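Local coordinates for protein transcriptional regulator (Vibrio vulnificus, PDB 4IVN) that binds N-acetylmannosamine 6-phosphate in its isomerase-like domain and probably represses transcription of the nan genes for sialic acid catabolism, at residues A169-S183 with L196-I210. Numbering follows the deposited sequence.
Sequences ASRSSQGDLWFAVSS and LAYKRDIPVVSLTNI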
loop_
_atom_site.group_PDB
_atom_site.type_symbol
_atom_site.label_atom_id
_atom_site.label_comp_id
_atom_site.label_asym_id
_atom_site.label_seq_id
_atom_site.Cartn_x
_atom_site.Cartn_y
_atom_site.Cartn_z
ATOM N N ALA A 169 13.972 9.795 16.864
ATOM C CA ALA A 169 15.196 8.980 16.653
ATOM C C ALA A 169 16.321 9.521 17.512
ATOM O O ALA A 169 17.144 8.755 18.028
ATOM C CB ALA A 169 15.630 8.988 15.170
ATOM N N SER A 170 16.360 10.849 17.700
ATOM C CA SER A 170 17.546 11.409 18.356
ATOM C C SER A 170 17.559 11.048 19.861
ATOM O O SER A 170 18.594 11.135 20.466
ATOM C CB SER A 170 17.679 12.947 18.220
ATOM O OG SER A 170 16.695 13.453 19.052
ATOM N N ARG A 171 16.433 10.590 20.400
ATOM C CA ARG A 171 16.356 10.266 21.819
ATOM C C ARG A 171 16.109 8.761 21.979
ATOM O O ARG A 171 15.786 8.244 23.043
ATOM C CB ARG A 171 15.254 11.076 22.516
ATOM C CG ARG A 171 15.450 12.624 22.459
ATOM C CD ARG A 171 16.306 13.151 23.665
ATOM N NE ARG A 171 17.602 12.572 23.760
ATOM C CZ ARG A 171 18.352 12.397 24.862
ATOM N NH1 ARG A 171 17.956 12.695 26.097
ATOM N NH2 ARG A 171 19.539 11.867 24.701
ATOM N N SER A 172 16.245 8.054 20.900
ATOM C CA SER A 172 15.975 6.651 20.861
ATOM C C SER A 172 16.919 5.838 21.807
ATOM O O SER A 172 18.113 6.216 21.981
ATOM C CB SER A 172 16.247 6.201 19.463
ATOM O OG SER A 172 15.576 4.972 19.213
ATOM N N SER A 173 16.380 4.782 22.419
ATOM C CA SER A 173 17.094 4.108 23.542
ATOM C C SER A 173 16.854 2.614 23.439
ATOM O O SER A 173 16.054 2.155 22.619
ATOM C CB SER A 173 16.569 4.594 24.893
ATOM O OG SER A 173 15.221 4.159 25.097
ATOM N N GLN A 174 17.635 1.858 24.221
ATOM C CA GLN A 174 17.532 0.384 24.260
ATOM C C GLN A 174 16.119 -0.118 24.287
ATOM O O GLN A 174 15.330 0.331 25.090
ATOM C CB GLN A 174 18.271 -0.176 25.526
ATOM C CG GLN A 174 19.745 -0.396 25.278
ATOM C CD GLN A 174 19.951 -1.224 24.033
ATOM O OE1 GLN A 174 20.766 -0.867 23.179
ATOM N NE2 GLN A 174 19.128 -2.273 23.868
ATOM N N GLY A 175 15.815 -1.036 23.383
ATOM C CA GLY A 175 14.508 -1.624 23.248
ATOM C C GLY A 175 13.774 -1.007 22.029
ATOM O O GLY A 175 12.739 -1.513 21.590
ATOM N N ASP A 176 14.285 0.105 21.495
ATOM C CA ASP A 176 13.624 0.665 20.240
ATOM C C ASP A 176 14.188 -0.084 19.001
ATOM O O ASP A 176 15.318 -0.547 19.038
ATOM C CB ASP A 176 13.936 2.173 20.048
ATOM C CG ASP A 176 13.399 3.010 21.158
ATOM O OD1 ASP A 176 12.480 2.483 21.842
ATOM O OD2 ASP A 176 13.828 4.206 21.327
ATOM N N LEU A 177 13.473 -0.050 17.873
ATOM C CA LEU A 177 13.957 -0.537 16.579
ATOM C C LEU A 177 13.333 0.418 15.515
ATOM O O LEU A 177 12.166 0.834 15.636
ATOM C CB LEU A 177 13.353 -1.920 16.296
ATOM C CG LEU A 177 13.392 -2.562 14.869
ATOM C CD1 LEU A 177 14.853 -2.907 14.620
ATOM C CD2 LEU A 177 12.656 -3.897 14.782
ATOM N N TRP A 178 14.105 0.774 14.489
ATOM C CA TRP A 178 13.608 1.685 13.403
ATOM C C TRP A 178 13.581 1.009 12.066
ATOM O O TRP A 178 14.510 0.293 11.731
ATOM C CB TRP A 178 14.500 2.879 13.252
ATOM C CG TRP A 178 14.334 3.713 14.469
ATOM C CD1 TRP A 178 14.977 3.581 15.714
ATOM C CD2 TRP A 178 13.409 4.762 14.610
ATOM N NE1 TRP A 178 14.490 4.506 16.598
ATOM C CE2 TRP A 178 13.539 5.257 15.992
ATOM C CE3 TRP A 178 12.521 5.408 13.715
ATOM C CZ2 TRP A 178 12.797 6.349 16.459
ATOM C CZ3 TRP A 178 11.765 6.486 14.202
ATOM C CH2 TRP A 178 11.925 6.963 15.545
ATOM N N PHE A 179 12.529 1.268 11.278
ATOM C CA PHE A 179 12.518 0.886 9.881
ATOM C C PHE A 179 12.575 2.149 8.999
ATOM O O PHE A 179 11.813 3.111 9.207
ATOM C CB PHE A 179 11.210 0.202 9.613
ATOM C CG PHE A 179 11.234 -1.256 10.016
ATOM C CD1 PHE A 179 10.887 -1.608 11.303
ATOM C CD2 PHE A 179 11.640 -2.245 9.131
ATOM C CE1 PHE A 179 10.870 -2.937 11.713
ATOM C CE2 PHE A 179 11.652 -3.578 9.554
ATOM C CZ PHE A 179 11.341 -3.905 10.840
ATOM N N ALA A 180 13.492 2.175 8.056
ATOM C CA ALA A 180 13.660 3.331 7.141
ATOM C C ALA A 180 13.126 2.778 5.842
ATOM O O ALA A 180 13.729 1.863 5.305
ATOM C CB ALA A 180 15.195 3.721 7.014
ATOM N N VAL A 181 11.978 3.295 5.374
ATOM C CA VAL A 181 11.364 2.859 4.120
ATOM C C VAL A 181 11.616 3.861 3.013
ATOM O O VAL A 181 11.140 5.000 3.053
ATOM C CB VAL A 181 9.813 2.685 4.265
ATOM C CG1 VAL A 181 9.210 2.045 2.966
ATOM C CG2 VAL A 181 9.552 1.837 5.545
ATOM N N SER A 182 12.373 3.452 2.013
ATOM C CA SER A 182 12.841 4.367 0.938
ATOM C C SER A 182 13.273 3.455 -0.227
ATOM O O SER A 182 14.185 2.668 -0.029
ATOM C CB SER A 182 14.049 5.156 1.444
ATOM O OG SER A 182 14.585 5.990 0.418
ATOM N N SER A 183 12.681 3.597 -1.406
ATOM C CA SER A 183 13.100 2.766 -2.561
ATOM C C SER A 183 14.518 3.145 -2.935
ATOM O O SER A 183 15.316 2.276 -3.287
ATOM C CB SER A 183 12.214 3.064 -3.785
ATOM O OG SER A 183 11.016 2.285 -3.712
ATOM N N LEU A 196 20.222 9.306 12.638
ATOM C CA LEU A 196 20.248 9.618 14.078
ATOM C C LEU A 196 20.117 8.404 15.037
ATOM O O LEU A 196 20.851 8.349 16.081
ATOM C CB LEU A 196 19.140 10.604 14.398
ATOM C CG LEU A 196 19.508 12.024 13.803
ATOM C CD1 LEU A 196 18.183 12.856 13.719
ATOM C CD2 LEU A 196 20.632 12.718 14.618
ATOM N N ALA A 197 19.229 7.465 14.703
ATOM C CA ALA A 197 19.070 6.230 15.448
ATOM C C ALA A 197 20.321 5.361 15.254
ATOM O O ALA A 197 20.901 4.851 16.220
ATOM C CB ALA A 197 17.845 5.467 14.957
ATOM N N TYR A 198 20.728 5.195 14.000
ATOM C CA TYR A 198 21.918 4.448 13.715
ATOM C C TYR A 198 23.094 4.933 14.528
ATOM O O TYR A 198 23.841 4.108 15.106
ATOM C CB TYR A 198 22.243 4.518 12.248
ATOM C CG TYR A 198 23.356 3.550 11.854
ATOM C CD1 TYR A 198 23.041 2.201 11.551
ATOM C CD2 TYR A 198 24.692 3.976 11.756
ATOM C CE1 TYR A 198 24.030 1.299 11.178
ATOM C CE2 TYR A 198 25.710 3.087 11.376
ATOM C CZ TYR A 198 25.370 1.757 11.072
ATOM O OH TYR A 198 26.316 0.843 10.668
ATOM N N LYS A 199 23.247 6.242 14.670
ATOM C CA LYS A 199 24.389 6.789 15.428
ATOM C C LYS A 199 24.316 6.607 16.944
ATOM O O LYS A 199 25.324 6.645 17.660
ATOM C CB LYS A 199 24.714 8.238 15.037
ATOM C CG LYS A 199 25.227 8.320 13.608
ATOM C CD LYS A 199 25.099 9.732 13.020
ATOM C CE LYS A 199 25.208 9.689 11.487
ATOM N NZ LYS A 199 26.025 10.801 10.918
ATOM N N ARG A 200 23.139 6.311 17.438
ATOM C CA ARG A 200 23.007 6.032 18.847
ATOM C C ARG A 200 22.984 4.532 19.122
ATOM O O ARG A 200 22.513 4.148 20.188
ATOM C CB ARG A 200 21.696 6.609 19.325
ATOM C CG ARG A 200 21.789 8.092 19.498
ATOM C CD ARG A 200 20.410 8.620 19.685
ATOM N NE ARG A 200 19.833 8.177 20.965
ATOM C CZ ARG A 200 20.143 8.716 22.143
ATOM N NH1 ARG A 200 21.034 9.711 22.237
ATOM N NH2 ARG A 200 19.537 8.278 23.223
ATOM N N ASP A 201 23.474 3.725 18.185
ATOM C CA ASP A 201 23.519 2.253 18.299
ATOM C C ASP A 201 22.152 1.573 18.493
ATOM O O ASP A 201 22.074 0.531 19.136
ATOM C CB ASP A 201 24.505 1.824 19.394
ATOM C CG ASP A 201 25.828 2.504 19.205
ATOM O OD1 ASP A 201 26.371 2.382 18.092
ATOM O OD2 ASP A 201 26.281 3.248 20.096
ATOM N N ILE A 202 21.099 2.164 17.907
ATOM C CA ILE A 202 19.761 1.548 17.934
ATOM C C ILE A 202 19.620 0.883 16.601
ATOM O O ILE A 202 20.021 1.502 15.626
ATOM C CB ILE A 202 18.694 2.652 18.123
ATOM C CG1 ILE A 202 18.977 3.397 19.451
ATOM C CG2 ILE A 202 17.250 2.064 18.009
ATOM C CD1 ILE A 202 19.196 2.524 20.696
ATOM N N PRO A 203 19.154 -0.389 16.514
ATOM C CA PRO A 203 19.067 -1.005 15.203
ATOM C C PRO A 203 18.135 -0.302 14.189
ATOM O O PRO A 203 17.044 0.232 14.545
ATOM C CB PRO A 203 18.523 -2.449 15.480
ATOM C CG PRO A 203 17.765 -2.265 16.786
ATOM C CD PRO A 203 18.607 -1.266 17.571
ATOM N N VAL A 204 18.579 -0.299 12.935
ATOM C CA VAL A 204 17.813 0.333 11.849
ATOM C C VAL A 204 17.704 -0.693 10.787
ATOM O O VAL A 204 18.753 -1.183 10.355
ATOM C CB VAL A 204 18.544 1.595 11.299
ATOM C CG1 VAL A 204 17.820 2.197 10.056
ATOM C CG2 VAL A 204 18.713 2.662 12.387
ATOM N N VAL A 205 16.507 -0.968 10.304
ATOM C CA VAL A 205 16.300 -1.959 9.196
ATOM C C VAL A 205 15.784 -1.136 7.987
ATOM O O VAL A 205 14.800 -0.417 8.117
ATOM C CB VAL A 205 15.204 -3.000 9.560
ATOM C CG1 VAL A 205 14.867 -3.953 8.380
ATOM C CG2 VAL A 205 15.702 -3.876 10.754
ATOM N N SER A 206 16.421 -1.252 6.835
ATOM C CA SER A 206 15.963 -0.500 5.670
ATOM C C SER A 206 15.167 -1.394 4.761
ATOM O O SER A 206 15.565 -2.543 4.522
ATOM C CB SER A 206 17.163 0.014 4.887
ATOM O OG SER A 206 17.637 1.068 5.671
ATOM N N LEU A 207 14.071 -0.838 4.246
ATOM C CA LEU A 207 13.296 -1.542 3.229
ATOM C C LEU A 207 13.350 -0.764 1.946
ATOM O O LEU A 207 12.734 0.290 1.878
ATOM C CB LEU A 207 11.860 -1.634 3.641
ATOM C CG LEU A 207 11.501 -2.380 4.924
ATOM C CD1 LEU A 207 9.978 -2.579 4.987
ATOM C CD2 LEU A 207 12.186 -3.771 4.993
ATOM N N THR A 208 14.092 -1.243 0.919
ATOM C CA THR A 208 14.381 -0.372 -0.262
ATOM C C THR A 208 14.207 -1.230 -1.491
ATOM O O THR A 208 13.780 -2.391 -1.395
ATOM C CB THR A 208 15.895 0.014 -0.313
ATOM O OG1 THR A 208 16.639 -1.208 -0.576
ATOM C CG2 THR A 208 16.311 0.491 0.980
ATOM N N ASN A 209 14.514 -0.654 -2.648
ATOM C CA ASN A 209 14.524 -1.414 -3.891
ATOM C C ASN A 209 15.880 -1.258 -4.556
ATOM O O ASN A 209 15.996 -1.409 -5.768
ATOM C CB ASN A 209 13.436 -0.825 -4.882
ATOM C CG ASN A 209 12.012 -1.023 -4.384
ATOM O OD1 ASN A 209 11.237 -1.789 -4.975
ATOM N ND2 ASN A 209 11.626 -0.275 -3.394
ATOM N N ILE A 210 16.925 -1.038 -3.757
ATOM C CA ILE A 210 18.246 -0.984 -4.321
ATOM C C ILE A 210 19.269 -1.503 -3.277
ATOM O O ILE A 210 19.122 -1.258 -2.092
ATOM C CB ILE A 210 18.550 0.446 -4.872
ATOM C CG1 ILE A 210 19.734 0.401 -5.804
ATOM C CG2 ILE A 210 18.729 1.427 -3.790
ATOM C CD1 ILE A 210 19.306 0.651 -7.226
#
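With CG of Trp-178 set anti to the carbonyl carbon (chi1 -69°), the indole lies with one face against helix 188-199, where it receives the methyl of Ala-197, CB lying 3.9 Å from the centroid of the five-membered ring in a CH-pi contact. CG2 of Ile-202 comes to the edge of the same ring, 3.6 Å from Trp-178 CD1. Also at that edge, Trp-178 NE1 donates a nearly straight bond to Ser-172 OG, which in turn donates a hydrogen bond to the anti lone pair of Asp-176 OD2; this chain of bonds helps fix the indole's rotation. Arg-200, its chain bent at chi3 (68°), turns its guanidinium side-on to Ser-172 O: NE and NH2 both donate at 2.8 Å, NE meeting a lone pair of that carbonyl oxygen in its plane and NH2 coming from above the plane. Ser-170 O sits over one guanidinium face. A Schellman motif with Asp-201 at positive phi ends the helix and sends the chain into the next strand.

From there the two strands run parallel, beginning with Trp-178 N to Pro-203 O (3.0 Å) and Val-205 N to Trp-178 O. Phe-179 and Val-205 lie side by side toward helix 114-126, Phe-179 CE2 to Val-205 CG1 3.4 Å, while Ala-180 and Ser-206 occupy the other face. Beyond the strand, Ser-182 OG and Ser-183 N hydrogen-bond the bound sugar phosphate, and Asn-209 N donates to Ser-183 O (3.1 Å). Strand 176-181, helix 188-199 and strand 204-208 thus form a classic beta-alpha-beta unit of the SIS domain, with ligand-binding serines after its first strand.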